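Aggregative adherence fimbrial subunit AggA (Escherichia coli O104:H4 str. C227-11, PDB 4PH8) forms the major structural subunit of type I aggregative adherence fimbriae, which mediate adhesion of the bacterium and probably bind host fibronectin. Local coordinates at residues A61-L66 with K75-P80. Sequence-based numbering, arbitrary orientation.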
ATOM      1  N   ALA A  61       4.769 -10.915  -7.116  1.00 22.43           N
ATOM      2  CA  ALA A  61       3.323 -10.905  -6.948  1.00 21.30           C
ATOM      3  C   ALA A  61       2.842  -9.630  -6.248  1.00 20.02           C
ATOM      4  O   ALA A  61       1.817  -9.651  -5.618  1.00 24.13           O
ATOM      5  CB  ALA A  61       2.858 -12.132  -6.179  1.00 24.66           C
ATOM      6  N   ASN A  62       3.586  -8.540  -6.420  1.00 18.71           N
ATOM      7  CA  ASN A  62       3.270  -7.222  -5.848  1.00 18.01           C
ATOM      8  C   ASN A  62       3.252  -7.203  -4.326  1.00 17.40           C
ATOM      9  O   ASN A  62       2.646  -6.320  -3.710  1.00 17.25           O
ATOM     10  CB  ASN A  62       1.989  -6.692  -6.461  1.00 18.82           C
ATOM     11  CG  ASN A  62       2.137  -6.467  -7.956  1.00 20.37           C
ATOM     12  OD1 ASN A  62       3.016  -5.724  -8.402  1.00 24.37           O
ATOM     13  ND2 ASN A  62       1.296  -7.111  -8.736  1.00 19.55           N
ATOM     14  N   LYS A  63       3.987  -8.132  -3.719  1.00 19.00           N
ATOM     15  CA  LYS A  63       4.149  -8.138  -2.268  1.00 19.34           C
ATOM     16  C   LYS A  63       4.994  -6.934  -1.832  1.00 17.78           C
ATOM     17  O   LYS A  63       5.677  -6.306  -2.630  1.00 18.83           O
ATOM     18  CB  LYS A  63       4.720  -9.474  -1.771  1.00 22.01           C
ATOM     19  CG  LYS A  63       3.698 -10.589  -1.865  1.00 24.10           C
ATOM     20  CD  LYS A  63       4.198 -11.951  -1.412  1.00 28.23           C
ATOM     21  CE  LYS A  63       3.182 -13.019  -1.806  1.00 34.87           C
ATOM     22  NZ  LYS A  63       3.618 -14.403  -1.485  1.00 38.99           N
ATOM     23  N   TRP A  64       4.876  -6.566  -0.571  1.00 18.15           N
ATOM     24  CA  TRP A  64       5.546  -5.376  -0.078  1.00 18.17           C
ATOM     25  C   TRP A  64       6.943  -5.745   0.374  1.00 21.06           C
ATOM     26  O   TRP A  64       7.112  -6.748   1.035  1.00 22.14           O
ATOM     27  CB  TRP A  64       4.746  -4.805   1.090  1.00 16.35           C
ATOM     28  CG  TRP A  64       3.331  -4.389   0.749  1.00 15.17           C
ATOM     29  CD1 TRP A  64       2.612  -4.684  -0.376  1.00 14.21           C
ATOM     30  CD2 TRP A  64       2.457  -3.624   1.587  1.00 13.53           C
ATOM     31  NE1 TRP A  64       1.349  -4.132  -0.300  1.00 14.27           N
ATOM     32  CE2 TRP A  64       1.232  -3.471   0.895  1.00 12.89           C
ATOM     33  CE3 TRP A  64       2.599  -3.032   2.845  1.00 15.30           C
ATOM     34  CZ2 TRP A  64       0.153  -2.767   1.428  1.00 13.05           C
ATOM     35  CZ3 TRP A  64       1.521  -2.324   3.375  1.00 12.60           C
ATOM     36  CH2 TRP A  64       0.305  -2.206   2.660  1.00 12.11           C
ATOM     37  N   VAL A  65       7.944  -4.951  -0.010  1.00 22.38           N
ATOM     38  CA  VAL A  65       9.347  -5.290   0.295  1.00 23.84           C
ATOM     39  C   VAL A  65       9.976  -4.265   1.240  1.00 24.63           C
ATOM     40  O   VAL A  65      10.111  -3.096   0.904  1.00 24.45           O
ATOM     41  CB  VAL A  65      10.191  -5.410  -0.989  1.00 27.56           C
ATOM     42  CG1 VAL A  65      11.625  -5.816  -0.664  1.00 31.17           C
ATOM     43  CG2 VAL A  65       9.550  -6.402  -1.947  1.00 28.17           C
ATOM     44  N   LEU A  66      10.352  -4.725   2.426  1.00 26.30           N
ATOM     45  CA  LEU A  66      11.116  -3.909   3.354  1.00 25.34           C
ATOM     46  C   LEU A  66      12.596  -4.165   3.065  1.00 29.40           C
ATOM     47  O   LEU A  66      13.109  -5.255   3.343  1.00 33.14           O
ATOM     48  CB  LEU A  66      10.761  -4.263   4.796  1.00 19.86           C
ATOM     49  CG  LEU A  66      11.311  -3.329   5.883  1.00 27.61           C
ATOM     50  CD1 LEU A  66      10.728  -1.923   5.808  1.00 28.95           C
ATOM     51  CD2 LEU A  66      11.048  -3.908   7.260  1.00 30.88           C
ATOM     52  N   LYS A  75      16.344  -8.146   2.747  1.00 32.16           N
ATOM     53  CA  LYS A  75      15.010  -7.616   2.522  1.00 28.87           C
ATOM     54  C   LYS A  75      13.986  -8.594   3.038  1.00 32.15           C
ATOM     55  O   LYS A  75      14.276  -9.775   3.177  1.00 38.89           O
ATOM     56  CB  LYS A  75      14.790  -7.358   1.029  1.00 31.99           C
ATOM     57  CG  LYS A  75      14.999  -8.576   0.134  1.00 32.89           C
ATOM     58  CD  LYS A  75      14.570  -8.306  -1.301  1.00 35.65           C
ATOM     59  CE  LYS A  75      15.747  -8.028  -2.223  1.00 38.07           C
ATOM     60  NZ  LYS A  75      15.304  -8.029  -3.651  1.00 37.86           N
ATOM     61  N   TYR A  76      12.780  -8.110   3.325  1.00 33.72           N
ATOM     62  CA  TYR A  76      11.690  -9.017   3.659  1.00 30.40           C
ATOM     63  C   TYR A  76      10.511  -8.728   2.776  1.00 28.30           C
ATOM     64  O   TYR A  76      10.095  -7.583   2.639  1.00 29.56           O
ATOM     65  CB  TYR A  76      11.337  -8.975   5.144  1.00 30.25           C
ATOM     66  CG  TYR A  76      12.383  -9.682   5.984  1.00 33.93           C
ATOM     67  CD1 TYR A  76      12.721 -11.025   5.740  1.00 38.91           C
ATOM     68  CD2 TYR A  76      13.051  -9.014   7.002  1.00 33.93           C
ATOM     69  CE1 TYR A  76      13.698 -11.668   6.489  1.00 37.09           C
ATOM     70  CE2 TYR A  76      14.020  -9.647   7.754  1.00 36.91           C
ATOM     71  CZ  TYR A  76      14.340 -10.972   7.500  1.00 39.42           C
ATOM     72  OH  TYR A  76      15.311 -11.595   8.270  1.00 56.06           O
ATOM     73  N   THR A  77      10.039  -9.783   2.128  1.00 28.55           N
ATOM     74  CA  THR A  77       8.894  -9.712   1.250  1.00 26.86           C
ATOM     75  C   THR A  77       7.687 -10.049   2.103  1.00 24.97           C
ATOM     76  O   THR A  77       7.629 -11.111   2.719  1.00 24.76           O
ATOM     77  CB  THR A  77       9.072 -10.705   0.092  1.00 32.73           C
ATOM     78  OG1 THR A  77      10.294 -10.398  -0.594  1.00 40.69           O
ATOM     79  CG2 THR A  77       7.913 -10.639  -0.878  1.00 35.70           C
ATOM     80  N   LEU A  78       6.734  -9.126   2.153  1.00 21.92           N
ATOM     81  CA  LEU A  78       5.645  -9.185   3.121  1.00 21.41           C
ATOM     82  C   LEU A  78       4.304  -9.289   2.411  1.00 18.58           C
ATOM     83  O   LEU A  78       4.039  -8.583   1.430  1.00 21.19           O
ATOM     84  CB  LEU A  78       5.685  -7.952   4.031  1.00 20.39           C
ATOM     85  CG  LEU A  78       7.011  -7.712   4.770  1.00 20.22           C
ATOM     86  CD1 LEU A  78       7.011  -6.379   5.487  1.00 23.09           C
ATOM     87  CD2 LEU A  78       7.273  -8.834   5.764  1.00 23.84           C
ATOM     88  N   ASN A  79       3.470 -10.192   2.901  1.00 19.19           N
ATOM     89  CA  ASN A  79       2.143 -10.382   2.336  1.00 18.09           C
ATOM     90  C   ASN A  79       1.139  -9.486   3.064  1.00 16.52           C
ATOM     91  O   ASN A  79       1.012  -9.568   4.290  1.00 18.00           O
ATOM     92  CB  ASN A  79       1.720 -11.833   2.464  1.00 23.63           C
ATOM     93  CG  ASN A  79       0.520 -12.170   1.598  1.00 27.84           C
ATOM     94  OD1 ASN A  79       0.334 -11.621   0.504  1.00 34.46           O
ATOM     95  ND2 ASN A  79      -0.288 -13.091   2.070  1.00 36.05           N
ATOM     96  N   PRO A  80       0.437  -8.621   2.316  1.00 14.11           N
ATOM     97  CA  PRO A  80      -0.494  -7.715   2.984  1.00 13.55           C
ATOM     98  C   PRO A  80      -1.776  -8.359   3.498  1.00 11.47           C
ATOM     99  O   PRO A  80      -2.260  -9.360   2.954  1.00 13.73           O
ATOM    100  CB  PRO A  80      -0.851  -6.675   1.914  1.00 13.70           C
ATOM    101  CG  PRO A  80      -0.354  -7.209   0.632  1.00 17.29           C
ATOM    102  CD  PRO A  80       0.600  -8.327   0.884  1.00 16.46           C
TER
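Two reciprocal pairs of backbone hydrogen bonds zip Trp64-Leu66 to Tyr76-Leu78 in antiparallel register: Trp64 faces Leu78, Leu66 faces Tyr76, and Val65 with Thr77 forms the non-hydrogen-bonded pair between them. The shortest link, Leu78 N to Trp64 O at 2.7 Å, lies nearly along the carbonyl axis. Trp64, Leu66, Tyr76 and Leu78 start from one face of the sheet. The indole of Trp64, its CG anti to the carbonyl carbon (chi1 -61°), extends to Pro80, which lies over one ring face in a CH-pi contact, CG 4.0 Å from the centroid of the five-membered ring. Leu78, CG anti to its carbonyl carbon (chi1 -55°), brings CD1 to 4.4 Å from Leu66 CB. Trp64, Leu66 and Leu78 are buried here: Met128 touches both Trp64 and Leu66, while Val112 touches Trp64 and Leu78. On the other face, Val65 CG1 packs against CB and CD of Lys75. The extended Lys63 chain crosses Thr77 at about a right angle, CB to CG2 3.5 Å. The ring of Tyr76 leads away from Leu66, and its OH hydrogen-bonds Val120 O. The arrangement is that of a beta hairpin in a fimbrial-subunit beta sandwich, with aromatic and aliphatic residues turned into the core.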